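Local coordinates for protein transcriptional regulator, MarR/EmrR family (Clostridium acetobutylicum, PDB 3JW4) that probably binds DNA as a transcription factor of the MarR family, using winged helix-turn-helix domains joined through an interlocked helical dimerisation region, at the interface of chains A and B. Coordinates in Å, arbitrary orientation; residue numbers count along the deposited sequence, not the author numbering. Chains: chain A/B, Transcriptional regulator, MarR/EmrR family.

All three contacts belong to the two-fold interface between the helical ends of the two MarR-family chains. Contacts 1 and 2 are neighbours, their C-alpha centres about 12 Å apart, and share A:Ile125, which faces B:Val144 in contact 1 and B:Tyr15 and B:Met148 in contact 2. The C-alpha centre of contact 3 lies about 18 Å from that of contact 1 and about 17 Å from that of contact 2; with the chains exchanged, it repeats themes of both, A:Val144 on B:Ile125 and the selenomethionine A:Met148 on B:Ile22. N- and C-terminal helices of each chain thus clasp the partner, as in the dimers typical of the family.

Contact 1: the interface of chains A and B. Residues chain A 125, 128-129, 133, 136-137; chain B 139-141, 143-144.
Helix 131-146 of chain B packs against the same helix of chain A and the loop leading into it, which carries A:Gly128 and A:Leu129. B:Ile140, with 75 Å² hidden, sits at the centre and divides its branches between several partners. Its CG2 methyl, anti to the backbone N, points at A:Leu137, with 3.8 Å between B:Ile140 CG2 and A:Leu137 CD1, and also touches both methyls of A:Leu129, whose side chain it crosses at about a right angle. The other branch runs antiparallel to A:Glu133, B:Ile140 CG1 lying 3.7 Å from A:Glu133 CG, and its CD1 reaches the backbone carbonyl of that glutamate. Further along the helix, B:Val144 directs CG2 towards A:Leu129 CD1 and the carbonyl oxygen of A:Ile125. A polar rim borders this apolar patch. B:Lys143 is fully extended from its CB, which rests on A:Leu129 CD2, to its terminal amino group NZ, and it crosses A:Glu133 nearly perpendicularly. The resulting salt bridge joins B:Lys143 NZ to A:Glu133 OE2 at 2.6 Å and uses the syn lone pair of that oxygen. Water 1 ties B:Lys143 NZ to A:Glu133 OE1 and to the carbonyl oxygen of A:Gly128, so both carboxylate oxygens are engaged. Water 2 extends the network to the neighbouring helical turn, lying 2.8 Å from A:Glu133 OE2 and 2.6 Å from the hydroxyl B:Ser139 OG.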
# COMPACT_ATOMS: atom_id res chain seq x y z
N ILE A 125 -10.65 -8.66 10.59
CA ILE A 125 -11.37 -8.29 9.36
C ILE A 125 -12.85 -8.63 9.46
O ILE A 125 -13.68 -7.95 8.87
CB ILE A 125 -10.76 -8.99 8.11
CG1 ILE A 125 -9.38 -8.36 7.80
CG2 ILE A 125 -11.68 -8.86 6.89
CD1 ILE A 125 -8.48 -9.22 6.92
N GLY A 128 -16.70 -6.70 12.16
CA GLY A 128 -17.93 -5.93 11.86
C GLY A 128 -18.90 -6.65 10.95
O GLY A 128 -19.92 -6.08 10.53
N LEU A 129 -18.58 -7.89 10.61
CA LEU A 129 -19.36 -8.62 9.64
C LEU A 129 -20.22 -9.73 10.24
O LEU A 129 -19.84 -10.41 11.22
CB LEU A 129 -18.42 -9.28 8.65
CG LEU A 129 -17.45 -8.34 7.95
CD1 LEU A 129 -16.62 -9.18 6.97
CD2 LEU A 129 -18.18 -7.20 7.25
N GLU A 133 -21.88 -12.33 5.63
CA GLU A 133 -20.90 -11.42 5.07
C GLU A 133 -19.51 -12.02 5.08
O GLU A 133 -18.73 -11.79 4.16
CB GLU A 133 -20.92 -10.06 5.79
CG GLU A 133 -22.11 -9.20 5.48
CD GLU A 133 -22.28 -8.02 6.46
OE1 GLU A 133 -21.77 -8.06 7.61
OE2 GLU A 133 -22.94 -7.04 6.08
N GLN A 136 -19.49 -14.50 2.13
CA GLN A 136 -19.57 -13.79 0.85
C GLN A 136 -18.25 -13.06 0.55
O GLN A 136 -17.78 -13.08 -0.58
CB GLN A 136 -20.72 -12.77 0.82
CG GLN A 136 -22.15 -13.35 0.81
CD GLN A 136 -23.23 -12.29 1.19
OE1 GLN A 136 -22.95 -11.25 1.85
NE2 GLN A 136 -24.48 -12.55 0.78
N LEU A 137 -17.64 -12.42 1.55
CA LEU A 137 -16.37 -11.72 1.33
C LEU A 137 -15.31 -12.68 0.76
O LEU A 137 -14.57 -12.36 -0.17
CB LEU A 137 -15.81 -11.11 2.63
CG LEU A 137 -14.51 -10.28 2.52
CD1 LEU A 137 -14.66 -9.12 1.54
CD2 LEU A 137 -14.04 -9.70 3.86
N SER B 139 -20.85 -3.15 0.17
CA SER B 139 -21.37 -3.06 1.51
C SER B 139 -20.39 -3.61 2.55
O SER B 139 -20.16 -3.00 3.60
CB SER B 139 -22.68 -3.82 1.57
OG SER B 139 -23.06 -4.01 2.89
N ILE B 140 -19.82 -4.78 2.26
CA ILE B 140 -18.89 -5.42 3.14
C ILE B 140 -17.57 -4.64 3.27
O ILE B 140 -17.05 -4.47 4.37
CB ILE B 140 -18.65 -6.89 2.65
CG1 ILE B 140 -19.93 -7.72 2.82
CG2 ILE B 140 -17.49 -7.53 3.41
CD1 ILE B 140 -19.87 -9.13 2.19
N LEU B 141 -17.02 -4.19 2.15
CA LEU B 141 -15.75 -3.48 2.21
C LEU B 141 -15.89 -2.15 2.99
O LEU B 141 -14.98 -1.75 3.70
CB LEU B 141 -15.17 -3.23 0.81
CG LEU B 141 -14.68 -4.42 -0.03
CD1 LEU B 141 -14.31 -3.90 -1.43
CD2 LEU B 141 -13.55 -5.12 0.60
N LYS B 143 -17.86 -1.78 5.53
CA LYS B 143 -17.88 -2.19 6.92
C LYS B 143 -16.49 -2.56 7.42
O LYS B 143 -16.12 -2.16 8.54
CB LYS B 143 -18.84 -3.37 7.15
CG LYS B 143 -20.30 -2.99 6.99
CD LYS B 143 -21.19 -4.18 7.26
CE LYS B 143 -22.65 -3.82 7.06
NZ LYS B 143 -23.53 -4.96 7.51
N VAL B 144 -15.74 -3.31 6.62
CA VAL B 144 -14.41 -3.74 7.02
C VAL B 144 -13.51 -2.51 7.22
O VAL B 144 -12.81 -2.39 8.22
CB VAL B 144 -13.75 -4.65 5.96
CG1 VAL B 144 -12.26 -4.83 6.27
CG2 VAL B 144 -14.52 -5.96 5.84
O HOH W 1 -22.11 -6.33 9.32
O HOH W 2 -23.57 -6.46 3.43

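Contact 2: the interface of chains A and B. Residues chain A 22, 26, 118, 121-122, 125; chain B 13, 15-16, 19-20, 148.
A:Leu26 and B:Ser16 meet where the N-terminal helix of one MarR-family chain, B 14-35, lies against its partner. A:Leu26, with 60 Å² hidden, spreads its two methyls over that helix: CD1 rests on B:Ser16 CA and on B:Arg20 CG, 4.0 Å from the latter, whereas CD2 approaches the serine hydroxyl. B:Ser16, with 44 Å² hidden, also belongs to a polar grip on A:Glu122. The glutamate has CG anti to its backbone N (chi1 171°) and bends at chi2 (81°), which brings its carboxylate up to the start of the B helix. A:Glu122 OE1 accepts the hydroxyl B:Ser16 OG at 2.8 Å, nearly head-on to its C-O bond, and the amide B:Ser16 N at 2.9 Å through its syn lone pair. The other oxygen, A:Glu122 OE2, takes the amide B:Tyr15 N at 2.8 Å, again on the syn side. The carboxylate therefore caps the helix N-terminus, where the helix dipole would be expected to stabilise its negative charge. Water 3 links B:Ser16 OG to the carbonyl oxygen of A:Phe118. B:Arg20, with 42 Å² hidden, bends at chi3 and holds its NH1 4.1 Å from A:Phe118 CD1, the guanidinium and ring planes 63° apart. Beside the cap, A:Ile125 CD1 packs 3.6 Å from B:Tyr15 CB, and the selenomethionine B:Met148 sets its CE methyl against A:Ile125 CG1 and its selenium near A:Ile22 CG2.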
# COMPACT_ATOMS: atom_id res chain seq x y z
N ILE A 22 -7.93 -0.51 3.06
CA ILE A 22 -7.85 -1.67 3.90
C ILE A 22 -6.45 -2.29 3.80
O ILE A 22 -5.85 -2.63 4.83
CB ILE A 22 -8.93 -2.74 3.57
CG1 ILE A 22 -10.33 -2.19 3.84
CG2 ILE A 22 -8.67 -4.01 4.36
CD1 ILE A 22 -11.43 -2.96 3.11
N LEU A 26 -3.72 -3.02 6.94
CA LEU A 26 -3.24 -4.36 7.35
C LEU A 26 -1.84 -4.29 7.98
O LEU A 26 -1.43 -5.21 8.68
CB LEU A 26 -3.25 -5.36 6.19
CG LEU A 26 -4.63 -5.72 5.64
CD1 LEU A 26 -4.51 -6.54 4.34
CD2 LEU A 26 -5.46 -6.46 6.64
N PHE A 118 0.02 -10.68 12.27
CA PHE A 118 -0.75 -10.73 11.02
C PHE A 118 -2.00 -11.60 11.18
O PHE A 118 -3.07 -11.26 10.63
CB PHE A 118 0.14 -11.07 9.81
CG PHE A 118 1.08 -9.93 9.45
CD1 PHE A 118 0.58 -8.74 8.94
CD2 PHE A 118 2.43 -10.01 9.73
CE1 PHE A 118 1.44 -7.67 8.65
CE2 PHE A 118 3.30 -8.94 9.44
CZ PHE A 118 2.80 -7.79 8.90
N VAL A 121 -4.58 -9.41 12.97
CA VAL A 121 -5.17 -8.50 12.01
C VAL A 121 -6.19 -9.25 11.12
O VAL A 121 -7.30 -8.77 10.86
CB VAL A 121 -4.07 -7.81 11.15
CG1 VAL A 121 -4.70 -6.99 10.05
CG2 VAL A 121 -3.17 -6.90 12.04
N GLU A 122 -5.81 -10.43 10.65
CA GLU A 122 -6.70 -11.23 9.82
C GLU A 122 -8.02 -11.49 10.54
O GLU A 122 -9.10 -11.38 9.97
CB GLU A 122 -6.03 -12.55 9.44
CG GLU A 122 -6.93 -13.58 8.75
CD GLU A 122 -7.12 -13.36 7.28
OE1 GLU A 122 -6.53 -12.41 6.71
OE2 GLU A 122 -7.92 -14.13 6.70
N ILE A 125 -10.65 -8.66 10.59
CA ILE A 125 -11.37 -8.29 9.36
C ILE A 125 -12.85 -8.63 9.46
O ILE A 125 -13.68 -7.95 8.87
CB ILE A 125 -10.76 -8.99 8.11
CG1 ILE A 125 -9.38 -8.36 7.80
CG2 ILE A 125 -11.68 -8.86 6.89
CD1 ILE A 125 -8.48 -9.22 6.92
N THR B 13 -2.99 -16.15 6.03
CA THR B 13 -4.01 -15.16 6.38
C THR B 13 -4.86 -14.91 5.12
O THR B 13 -4.57 -14.01 4.33
CB THR B 13 -3.35 -13.88 6.90
OG1 THR B 13 -2.34 -13.45 5.98
CG2 THR B 13 -2.68 -14.15 8.28
N TYR B 15 -7.96 -13.76 3.90
CA TYR B 15 -8.54 -12.48 3.48
C TYR B 15 -7.45 -11.46 3.15
O TYR B 15 -7.52 -10.79 2.10
CB TYR B 15 -9.41 -11.84 4.56
CG TYR B 15 -10.74 -12.45 4.89
CD1 TYR B 15 -11.69 -12.74 3.91
CD2 TYR B 15 -11.11 -12.64 6.22
CE1 TYR B 15 -12.98 -13.29 4.27
CE2 TYR B 15 -12.34 -13.19 6.57
CZ TYR B 15 -13.28 -13.48 5.58
OH TYR B 15 -14.50 -14.00 6.00
N SER B 16 -6.46 -11.34 4.05
CA SER B 16 -5.38 -10.39 3.87
C SER B 16 -4.58 -10.69 2.60
O SER B 16 -4.19 -9.78 1.88
CB SER B 16 -4.41 -10.46 5.05
OG SER B 16 -5.05 -10.05 6.23
N ILE B 19 -6.80 -9.48 -0.38
CA ILE B 19 -6.85 -8.04 -0.37
C ILE B 19 -5.53 -7.44 -0.88
O ILE B 19 -5.54 -6.53 -1.73
CB ILE B 19 -7.22 -7.47 1.02
CG1 ILE B 19 -8.69 -7.78 1.34
CG2 ILE B 19 -7.01 -5.95 1.06
CD1 ILE B 19 -9.07 -7.78 2.86
N ARG B 20 -4.39 -7.97 -0.44
CA ARG B 20 -3.08 -7.42 -0.90
C ARG B 20 -2.77 -7.79 -2.35
O ARG B 20 -2.18 -7.03 -3.07
CB ARG B 20 -1.93 -7.95 -0.04
CG ARG B 20 -2.02 -7.59 1.42
CD ARG B 20 -1.00 -8.39 2.22
NE ARG B 20 0.05 -7.55 2.79
CZ ARG B 20 0.34 -7.45 4.09
NH1 ARG B 20 -0.35 -8.14 5.01
NH2 ARG B 20 1.33 -6.65 4.48
N MSE B 148 -11.64 -0.84 11.12
CA MSE B 148 -10.22 -0.81 11.46
C MSE B 148 -9.63 0.55 11.15
O MSE B 148 -8.56 0.86 11.65
CB MSE B 148 -9.45 -1.92 10.73
CG MSE B 148 -9.71 -2.02 9.24
SE MSE B 148 -9.05 -3.67 8.38
CE MSE B 148 -9.34 -4.92 9.85
O HOH W 3 -2.93 -9.92 8.17

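Contact 3: the interface of chains A and B. Residues chain A 144, 147-148; chain B 22, 26, 124-125.
This is a largely apolar, water-bridged part of the MarR-family dimer interface, in which the C-terminal end of chain A is held against helices 14-35 and 105-126 of chain B, probably helping to hold the two subunits together, as expected for the dimers of this family. The selenomethionine A:Met148, with 59 Å² hidden, leads the contact. It bends at chi3 (65°), turning the terminal methyl on its selenium towards the end of helix 105-126. There A:Met148 CE comes within 3.7 Å of B:Ile125 CA and also meets the carbonyl and hydroxyl oxygens of B:Ser124. A:Met148 SE faces the other helix, 4.0 Å from B:Leu26 CD2 and close to the CG2 methyl of B:Ile22. In the last turn of helix 131-146, A:Val144 crosses B:Ile22 at about a right angle. Its CG1, anti to the backbone N (chi1 173°), touches the tip of the isoleucine, with 3.7 Å between A:Val144 CG1 and B:Ile22 CD1, and also packs on B:Ile125 CG2. The polar groups are joined across the interface through solvent instead of directly. A:Ser147 OG donates to the carbonyl oxygen A:Val144 O at 2.8 Å, tilted 16° from the carbonyl plane, which fixes the hydroxyl where it can also meet two waters. Water 4 connects A:Ser147 OG with the backbone carbonyl B:Ile125 O, which lies 2.7 Å from it. Water 5 joins that hydroxyl and the carbonyl oxygen of A:Ser147 to the carbonyl oxygen of B:Ser124.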
# COMPACT_ATOMS: atom_id res chain seq x y z
N VAL A 144 -12.75 -12.14 -7.56
CA VAL A 144 -12.07 -10.94 -8.01
C VAL A 144 -10.60 -11.26 -8.31
O VAL A 144 -10.13 -10.98 -9.42
CB VAL A 144 -12.21 -9.77 -7.03
CG1 VAL A 144 -11.33 -8.57 -7.47
CG2 VAL A 144 -13.67 -9.36 -6.93
N SER A 147 -9.97 -13.15 -11.50
CA SER A 147 -10.32 -12.48 -12.74
C SER A 147 -9.26 -11.49 -13.25
O SER A 147 -9.47 -10.85 -14.25
CB SER A 147 -11.63 -11.72 -12.58
OG SER A 147 -11.45 -10.51 -11.84
N MSE A 148 -8.14 -11.35 -12.54
CA MSE A 148 -7.09 -10.39 -12.93
C MSE A 148 -5.68 -10.87 -12.59
O MSE A 148 -4.70 -10.21 -12.94
OXT MSE A 148 -5.48 -11.89 -11.93
CB MSE A 148 -7.34 -9.05 -12.23
CG MSE A 148 -7.39 -9.15 -10.71
SE MSE A 148 -7.54 -7.39 -9.85
CE MSE A 148 -9.30 -6.92 -10.51
N ILE B 22 -5.01 -8.45 -4.79
CA ILE B 22 -5.85 -7.58 -5.60
C ILE B 22 -5.29 -6.14 -5.62
O ILE B 22 -5.07 -5.55 -6.71
CB ILE B 22 -7.31 -7.61 -5.12
CG1 ILE B 22 -7.96 -8.98 -5.40
CG2 ILE B 22 -8.14 -6.59 -5.84
CD1 ILE B 22 -9.18 -9.24 -4.53
N LEU B 26 -3.96 -4.15 -8.94
CA LEU B 26 -4.55 -2.88 -9.39
C LEU B 26 -3.44 -1.83 -9.54
O LEU B 26 -3.36 -1.14 -10.57
CB LEU B 26 -5.59 -2.36 -8.40
CG LEU B 26 -6.83 -3.23 -8.17
CD1 LEU B 26 -7.69 -2.65 -7.09
CD2 LEU B 26 -7.63 -3.40 -9.45
N SER B 124 -12.12 -3.24 -13.71
CA SER B 124 -11.54 -4.58 -13.73
C SER B 124 -11.88 -5.37 -12.44
O SER B 124 -11.92 -6.60 -12.44
CB SER B 124 -10.03 -4.50 -13.94
OG SER B 124 -9.35 -4.09 -12.78
N ILE B 125 -12.17 -4.64 -11.37
CA ILE B 125 -12.58 -5.27 -10.11
C ILE B 125 -13.91 -6.00 -10.28
O ILE B 125 -14.04 -7.13 -9.83
CB ILE B 125 -12.68 -4.27 -8.96
CG1 ILE B 125 -11.29 -3.64 -8.72
CG2 ILE B 125 -13.23 -4.96 -7.72
CD1 ILE B 125 -11.27 -2.42 -7.76
O HOH W 4 -14.06 -9.43 -11.19
O HOH W 5 -11.16 -8.44 -14.03